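Local atomic coordinates of pertussis toxin-like subunit ArtA (Escherichia coli, PDB entry 4Z9D), a protein that binds NAD and probably acts as the ADP-ribosyltransferase subunit of a pertussis-like AB5 toxin that inhibits trimeric G proteins. Residues Ser12-Pro15 and Glu16-Phe19. The protein carries 2 engineered substitutions. Sequence-based numbering, arbitrary orientation.
Sequences SRPP and EEIF. With NAD (nicotinamide-adenine-dinucleotide), chain F.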
loop_
_atom_site.group_PDB
_atom_site.type_symbol
_atom_site.label_atom_id
_atom_site.label_comp_id
_atom_site.label_asym_id
_atom_site.label_seq_id
_atom_site.Cartn_x
_atom_site.Cartn_y
_atom_site.Cartn_z
ATOM N N SER A 12 4.055 10.259 -0.930
ATOM C CA SER A 12 4.594 11.613 -0.839
ATOM C C SER A 12 3.729 12.648 -1.555
ATOM O O SER A 12 3.891 13.851 -1.349
ATOM C CB SER A 12 6.010 11.661 -1.417
ATOM O OG SER A 12 6.023 11.185 -2.750
ATOM N N ARG A 13 2.834 12.184 -2.424
ATOM C CA ARG A 13 1.968 13.083 -3.177
ATOM C C ARG A 13 0.820 13.595 -2.319
ATOM O O ARG A 13 0.294 12.858 -1.483
ATOM C CB ARG A 13 1.440 12.398 -4.435
ATOM C CG ARG A 13 2.542 12.165 -5.443
ATOM C CD ARG A 13 2.177 11.101 -6.451
ATOM N NE ARG A 13 2.107 9.755 -5.905
ATOM C CZ ARG A 13 1.548 8.748 -6.564
ATOM N NH1 ARG A 13 1.067 8.976 -7.779
ATOM N NH2 ARG A 13 1.489 7.526 -6.033
ATOM N N PRO A 14 0.441 14.872 -2.509
ATOM C CA PRO A 14 -0.551 15.567 -1.674
ATOM C C PRO A 14 -2.001 15.300 -2.074
ATOM O O PRO A 14 -2.254 14.857 -3.188
ATOM C CB PRO A 14 -0.204 17.047 -1.895
ATOM C CG PRO A 14 0.316 17.084 -3.301
ATOM C CD PRO A 14 1.060 15.783 -3.495
ATOM N N PRO A 15 -2.949 15.549 -1.154
ATOM C CA PRO A 15 -4.365 15.213 -1.346
ATOM C C PRO A 15 -4.948 15.868 -2.587
ATOM O O PRO A 15 -5.808 15.287 -3.245
ATOM C CB PRO A 15 -5.032 15.750 -0.073
ATOM C CG PRO A 15 -3.966 15.720 0.950
ATOM C CD PRO A 15 -2.669 15.976 0.232
ATOM N N GLU A 16 -4.490 17.069 -2.910
ATOM C CA GLU A 16 -5.046 17.766 -4.052
ATOM C C GLU A 16 -4.880 16.970 -5.339
ATOM O O GLU A 16 -5.807 16.874 -6.147
ATOM C CB GLU A 16 -4.378 19.133 -4.192
ATOM C CG GLU A 16 -4.882 19.934 -5.352
ATOM C CD GLU A 16 -6.335 20.303 -5.233
ATOM O OE1 GLU A 16 -6.899 20.230 -4.115
ATOM O OE2 GLU A 16 -6.918 20.638 -6.285
ATOM N N GLU A 17 -3.722 16.342 -5.489
ATOM C CA GLU A 17 -3.479 15.453 -6.614
ATOM C C GLU A 17 -4.196 14.113 -6.435
ATOM O O GLU A 17 -4.896 13.628 -7.331
ATOM C CB GLU A 17 -1.979 15.233 -6.789
ATOM C CG GLU A 17 -1.633 14.323 -7.945
ATOM C CD GLU A 17 -0.172 13.949 -7.968
ATOM O OE1 GLU A 17 0.612 14.602 -7.247
ATOM O OE2 GLU A 17 0.198 13.024 -8.726
ATOM N N ILE A 18 -3.987 13.516 -5.266
ATOM C CA ILE A 18 -4.453 12.167 -4.987
ATOM C C ILE A 18 -5.977 12.064 -4.857
ATOM O O ILE A 18 -6.563 11.107 -5.349
ATOM C CB ILE A 18 -3.747 11.620 -3.726
ATOM C CG1 ILE A 18 -2.231 11.555 -3.965
ATOM C CG2 ILE A 18 -4.267 10.254 -3.358
ATOM C CD1 ILE A 18 -1.837 10.734 -5.224
ATOM N N PHE A 19 -6.631 13.042 -4.237
ATOM C CA PHE A 19 -8.091 12.983 -4.117
ATOM C C PHE A 19 -8.740 13.033 -5.493
ATOM O O PHE A 19 -9.798 12.435 -5.730
ATOM C CB PHE A 19 -8.627 14.142 -3.284
ATOM C CG PHE A 19 -8.391 14.005 -1.805
ATOM C CD1 PHE A 19 -8.662 15.070 -0.964
ATOM C CD2 PHE A 19 -7.883 12.831 -1.254
ATOM C CE1 PHE A 19 -8.444 14.976 0.396
ATOM C CE2 PHE A 19 -7.679 12.728 0.111
ATOM C CZ PHE A 19 -7.955 13.807 0.934
HETATM P PA NAD F . 5.968 3.135 -4.518
HETATM O O1A NAD F . 4.567 2.746 -4.824
HETATM O O2A NAD F . 6.993 3.086 -5.592
HETATM O O5B NAD F . 5.910 4.626 -3.861
HETATM C C5B NAD F . 7.068 5.400 -3.509
HETATM C C4B NAD F . 6.885 6.811 -4.108
HETATM O O4B NAD F . 6.938 6.754 -5.566
HETATM C C3B NAD F . 5.498 7.301 -3.818
HETATM O O3B NAD F . 5.472 7.801 -2.446
HETATM C C2B NAD F . 5.429 8.428 -4.808
HETATM O O2B NAD F . 6.390 9.400 -4.431
HETATM C C1B NAD F . 5.970 7.725 -6.063
HETATM N N9A NAD F . 5.028 6.887 -6.887
HETATM C C8A NAD F . 4.444 5.706 -6.691
HETATM N N7A NAD F . 3.734 5.412 -7.784
HETATM C C5A NAD F . 3.892 6.400 -8.669
HETATM C C6A NAD F . 3.407 6.597 -9.909
HETATM N N6A NAD F . 2.610 5.650 -10.397
HETATM N N1A NAD F . 3.701 7.692 -10.629
HETATM C C2A NAD F . 4.545 8.647 -10.066
HETATM N N3A NAD F . 5.037 8.424 -8.773
HETATM C C4A NAD F . 4.701 7.307 -8.108
HETATM O O3 NAD F . 6.505 2.251 -3.324
HETATM P PN NAD F . 5.657 1.969 -1.965
HETATM O O1N NAD F . 4.205 1.839 -2.267
HETATM O O2N NAD F . 6.127 2.892 -0.910
HETATM O O5D NAD F . 6.190 0.499 -1.669
HETATM C C5D NAD F . 7.587 0.205 -1.543
HETATM C C4D NAD F . 7.773 -1.025 -0.648
HETATM O O4D NAD F . 7.009 -0.719 0.570
HETATM C C3D NAD F . 7.141 -2.285 -1.270
HETATM O O3D NAD F . 7.795 -3.467 -0.795
HETATM C C2D NAD F . 5.761 -2.206 -0.647
HETATM O O2D NAD F . 5.092 -3.485 -0.693
HETATM C C1D NAD F . 6.064 -1.782 0.784
HETATM N N1N NAD F . 4.804 -1.284 1.442
HETATM C C2N NAD F . 4.418 0.074 1.317
HETATM C C3N NAD F . 3.238 0.565 1.875
HETATM C C7N NAD F . 2.874 1.920 1.756
HETATM O O7N NAD F . 1.883 2.374 2.549
HETATM N N7N NAD F . 3.557 2.696 0.909
HETATM C C4N NAD F . 2.419 -0.320 2.571
HETATM C C5N NAD F . 2.784 -1.659 2.710
HETATM C C6N NAD F . 3.956 -2.155 2.147
HETATM O O HOH W 1 2.092 11.606 -9.572
#
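Pro14 O takes two amide donors of the first helical turn: Ile18 N in a nearly straight bond of 3.0 Å, and Glu17 N in a weak, bent one at 3.1 Å. That makes Pro14 the N-cap of helix 15-21. One residue on, Pro15 lays its CB over a face of the Phe19 ring, a CH-pi contact 3.7 Å from the ring centroid. Arg13 CG stands beside its backbone N (chi1 -69°) and the chain bends at chi3 (-69°), which brings the guanidinium between two partners: Ile18 CD1 lies off toward the rim of one face, and the NAD adenine covers the other, with C4A over its centre. The extended Glu17 lays its carboxylate alongside CG and CD of Arg13, with OE2 near the guanidinium plane at its edge, the two planes 74° apart. Its OE2 stays 4.2 Å from Arg13 NH1, too far for a salt bridge, and a water joins them, holding NH1 only weakly; the arginine's direct salt bridge is to Asp11. Ser12 N donates a hydrogen bond to NAD O3B of the adenosine ribose (3.2 Å). Ile18 thus packs on the arginine face turned away from the adenine, in the NAD pocket of a pertussis toxin-type ADP-ribosyltransferase fold.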